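Local structure of chitinase A (Equisetum arvense, 5BUM) at residues S4-K9 with Q19-D24. The protein probably hydrolyses chitin through a family 18 glycosidase domain, and the part described here is its carbohydrate-binding LysM domain. Numbering follows the deposited sequence.
With SO4 (sulfate ion), chain C.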
ATOM      1  N   SER A   4       4.828   4.976 -12.997  1.00 44.34           N
ATOM      2  CA  SER A   4       5.060   3.526 -13.094  1.00 40.14           C
ATOM      3  C   SER A   4       5.073   2.823 -11.756  1.00 33.15           C
ATOM      4  O   SER A   4       5.670   3.323 -10.841  1.00 38.39           O
ATOM      5  CB  SER A   4       6.408   3.257 -13.790  1.00 39.56           C
ATOM      6  OG  SER A   4       6.447   1.907 -14.263  1.00 40.06           O
ATOM      7  N   TYR A   5       4.489   1.629 -11.671  1.00 29.77           N
ATOM      8  CA  TYR A   5       4.379   0.890 -10.412  1.00 31.18           C
ATOM      9  C   TYR A   5       4.944  -0.498 -10.487  1.00 29.06           C
ATOM     10  O   TYR A   5       4.783  -1.137 -11.495  1.00 28.69           O
ATOM     11  CB  TYR A   5       2.905   0.716  -9.980  1.00 31.33           C
ATOM     12  CG  TYR A   5       2.290   1.990  -9.453  1.00 33.09           C
ATOM     13  CD1 TYR A   5       2.433   2.350  -8.118  1.00 32.82           C
ATOM     14  CD2 TYR A   5       1.580   2.841 -10.300  1.00 33.94           C
ATOM     15  CE1 TYR A   5       1.896   3.520  -7.642  1.00 33.97           C
ATOM     16  CE2 TYR A   5       1.040   4.008  -9.837  1.00 34.22           C
ATOM     17  CZ  TYR A   5       1.197   4.336  -8.511  1.00 38.05           C
ATOM     18  OH  TYR A   5       0.625   5.482  -8.029  1.00 43.92           O
ATOM     19  N   TYR A   6       5.528  -0.951  -9.372  1.00 28.16           N
ATOM     20  CA  TYR A   6       5.911  -2.324  -9.144  1.00 27.65           C
ATOM     21  C   TYR A   6       5.067  -2.954  -8.035  1.00 30.53           C
ATOM     22  O   TYR A   6       4.894  -2.375  -6.966  1.00 36.71           O
ATOM     23  CB  TYR A   6       7.400  -2.432  -8.728  1.00 26.61           C
ATOM     24  CG  TYR A   6       7.791  -3.874  -8.474  1.00 24.08           C
ATOM     25  CD1 TYR A   6       7.984  -4.747  -9.523  1.00 25.52           C
ATOM     26  CD2 TYR A   6       7.894  -4.358  -7.204  1.00 23.19           C
ATOM     27  CE1 TYR A   6       8.327  -6.079  -9.308  1.00 26.35           C
ATOM     28  CE2 TYR A   6       8.223  -5.677  -6.953  1.00 24.95           C
ATOM     29  CZ  TYR A   6       8.458  -6.537  -8.003  1.00 27.73           C
ATOM     30  OH  TYR A   6       8.769  -7.873  -7.750  1.00 31.60           O
ATOM     31  N   THR A   7       4.605  -4.172  -8.266  1.00 29.57           N
ATOM     32  CA  THR A   7       3.748  -4.871  -7.339  1.00 28.74           C
ATOM     33  C   THR A   7       4.493  -5.862  -6.485  1.00 28.42           C
ATOM     34  O   THR A   7       5.018  -6.855  -6.982  1.00 30.16           O
ATOM     35  CB  THR A   7       2.712  -5.691  -8.113  1.00 32.24           C
ATOM     36  OG1 THR A   7       1.826  -4.791  -8.798  1.00 34.31           O
ATOM     37  CG2 THR A   7       1.918  -6.604  -7.125  1.00 33.46           C
ATOM     38  N   VAL A   8       4.487  -5.663  -5.179  1.00 30.24           N
ATOM     39  CA  VAL A   8       5.229  -6.572  -4.308  1.00 31.88           C
ATOM     40  C   VAL A   8       4.716  -8.013  -4.476  1.00 35.50           C
ATOM     41  O   VAL A   8       3.506  -8.262  -4.598  1.00 39.27           O
ATOM     42  CB  VAL A   8       5.178  -6.098  -2.856  1.00 31.17           C
ATOM     43  CG1 VAL A   8       5.782  -7.131  -1.930  1.00 31.91           C
ATOM     44  CG2 VAL A   8       5.875  -4.760  -2.718  1.00 31.05           C
ATOM     45  N   LYS A   9       5.666  -8.930  -4.573  1.00 38.65           N
ATOM     46  CA  LYS A   9       5.407 -10.337  -4.629  1.00 40.55           C
ATOM     47  C   LYS A   9       6.120 -10.950  -3.462  1.00 42.14           C
ATOM     48  O   LYS A   9       6.936 -10.316  -2.775  1.00 42.01           O
ATOM     49  CB  LYS A   9       5.883 -10.946  -5.940  1.00 46.16           C
ATOM     50  CG  LYS A   9       4.848 -10.808  -7.052  1.00 56.17           C
ATOM     51  CD  LYS A   9       5.468 -10.720  -8.435  1.00 62.98           C
ATOM     52  CE  LYS A   9       6.143  -9.358  -8.694  1.00 70.36           C
ATOM     53  NZ  LYS A   9       5.294  -8.288  -9.326  1.00 69.95           N
ATOM     54  N   GLN A  19      17.077  -2.007  -7.246  1.00 30.00           N
ATOM     55  CA  GLN A  19      18.054  -2.410  -8.266  1.00 35.02           C
ATOM     56  C   GLN A  19      17.373  -2.725  -9.583  1.00 31.44           C
ATOM     57  O   GLN A  19      17.795  -2.226 -10.596  1.00 29.92           O
ATOM     58  CB  GLN A  19      18.810  -3.651  -7.855  1.00 38.73           C
ATOM     59  CG  GLN A  19      20.063  -3.399  -7.093  1.00 47.90           C
ATOM     60  CD  GLN A  19      20.808  -4.697  -7.033  1.00 61.50           C
ATOM     61  OE1 GLN A  19      20.188  -5.785  -6.967  1.00 73.41           O
ATOM     62  NE2 GLN A  19      22.125  -4.625  -7.100  1.00 66.89           N
ATOM     63  N   THR A  20      16.320  -3.542  -9.558  1.00 26.62           N
ATOM     64  CA  THR A  20      15.556  -3.779 -10.764  1.00 27.87           C
ATOM     65  C   THR A  20      15.191  -2.508 -11.579  1.00 28.22           C
ATOM     66  O   THR A  20      15.188  -2.549 -12.827  1.00 29.43           O
ATOM     67  CB  THR A  20      14.313  -4.599 -10.452  1.00 27.15           C
ATOM     68  OG1 THR A  20      14.762  -5.880 -10.007  1.00 29.69           O
ATOM     69  CG2 THR A  20      13.447  -4.803 -11.701  1.00 27.79           C
ATOM     70  N   TYR A  21      14.914  -1.390 -10.904  1.00 26.08           N
ATOM     71  CA  TYR A  21      14.574  -0.162 -11.619  1.00 27.32           C
ATOM     72  C   TYR A  21      15.757   0.828 -11.804  1.00 29.29           C
ATOM     73  O   TYR A  21      15.574   1.911 -12.365  1.00 27.63           O
ATOM     74  CB  TYR A  21      13.340   0.486 -10.973  1.00 26.45           C
ATOM     75  CG  TYR A  21      12.105  -0.292 -11.298  1.00 25.65           C
ATOM     76  CD1 TYR A  21      11.769  -1.466 -10.590  1.00 24.65           C
ATOM     77  CD2 TYR A  21      11.319   0.072 -12.375  1.00 24.90           C
ATOM     78  CE1 TYR A  21      10.659  -2.233 -10.942  1.00 25.44           C
ATOM     79  CE2 TYR A  21      10.210  -0.679 -12.728  1.00 26.73           C
ATOM     80  CZ  TYR A  21       9.858  -1.809 -12.006  1.00 26.84           C
ATOM     81  OH  TYR A  21       8.715  -2.491 -12.391  1.00 27.11           O
ATOM     82  N   GLY A  22      16.964   0.414 -11.419  1.00 30.62           N
ATOM     83  CA  GLY A  22      18.166   1.243 -11.560  1.00 33.63           C
ATOM     84  C   GLY A  22      18.324   2.356 -10.518  1.00 35.37           C
ATOM     85  O   GLY A  22      19.144   3.290 -10.692  1.00 41.45           O
ATOM     86  N   ILE A  23      17.535   2.266  -9.449  1.00 32.26           N
ATOM     87  CA  ILE A  23      17.542   3.236  -8.337  1.00 28.55           C
ATOM     88  C   ILE A  23      18.030   2.588  -7.043  1.00 29.05           C
ATOM     89  O   ILE A  23      18.216   1.371  -6.963  1.00 27.87           O
ATOM     90  CB  ILE A  23      16.155   3.839  -8.061  1.00 27.11           C
ATOM     91  CG1 ILE A  23      15.128   2.770  -7.682  1.00 25.07           C
ATOM     92  CG2 ILE A  23      15.638   4.583  -9.288  1.00 29.16           C
ATOM     93  CD1 ILE A  23      13.746   3.381  -7.504  1.00 24.32           C
ATOM     94  N   ASP A  24      18.233   3.415  -6.027  1.00 27.49           N
ATOM     95  CA  ASP A  24      18.591   2.911  -4.728  1.00 28.82           C
ATOM     96  C   ASP A  24      17.372   2.998  -3.801  1.00 29.43           C
ATOM     97  O   ASP A  24      16.330   3.599  -4.132  1.00 28.18           O
ATOM     98  CB  ASP A  24      19.817   3.646  -4.159  1.00 28.48           C
ATOM     99  CG  ASP A  24      19.600   5.169  -4.005  1.00 31.88           C
ATOM    100  OD1 ASP A  24      18.466   5.697  -4.172  1.00 32.34           O
ATOM    101  OD2 ASP A  24      20.609   5.851  -3.737  1.00 32.57           O
TER
HETATM  102  S   SO4 C 101      12.790  -8.117  -7.680  1.00115.98           S
HETATM  103  O1  SO4 C 101      11.709  -8.286  -8.694  1.00 98.60           O
HETATM  104  O2  SO4 C 101      13.930  -9.072  -7.873  1.00105.07           O
HETATM  105  O3  SO4 C 101      12.268  -8.296  -6.286  1.00 92.20           O
HETATM  106  O4  SO4 C 101      13.280  -6.741  -7.919  1.00105.73           O
HETATM  107  O   HOH W   1       6.886  -1.227 -13.457  1.00 34.91           O
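In the beta-alpha-alpha-beta fold of the LysM domain, Tyr6 on the first strand meets Tyr21 near the C-terminal end of helix 14-21. The strand 5-7 pairs antiparallel with strand 45-47, and helix 14-21 packs against that small sheet. The contact lies at the surface and buries 123 Å², both sides summed.

The two tyrosine side chains cross at about a right angle. Tyr21 reaches the base of the Tyr6 side chain with its outer end. The CE1 corner of Tyr21 stands above the plane of the Tyr6 ring, 3.9 Å from both CB and CD1 of Tyr6. The Tyr21 hydroxyl sits at the edge of the Tyr6 ring, near the ring plane, with OH 3.7 Å from Tyr6 CD1. Tyr6 CD1 in turn lies near the plane of the Tyr21 ring. With chi1 at 179°, the Tyr6 ring extends away from its own backbone N and reaches Ile17 of helix 14-21. Val48 touches both tyrosines.

The far end of Tyr6 is polar. Its OH hydrogen-bonds Asp12, whose carboxylate also accepts from the backbone N of Lys9. A sulfate ion, probably from the crystallisation liquor, lies between the two segments at this end. Its O1 is 3.1 Å from Tyr6 OH, and its O4 is 2.7 Å from Thr20 OG1. Thr20 OG1 also hydrogen-bonds Asn16 O of the preceding helical turn.

Gly22, with positive phi (77°), forms a Schellman motif, and its N bonds back to Gln19 O. At the other end of the contact one water appears to bridge the segments. It donates soundly to Tyr5 O at 2.9 Å. Its bond to Ser4 OG is long, 3.3 Å, and its 2.5 Å approach to Tyr21 OH is suspiciously short, which leaves the bridge doubtful.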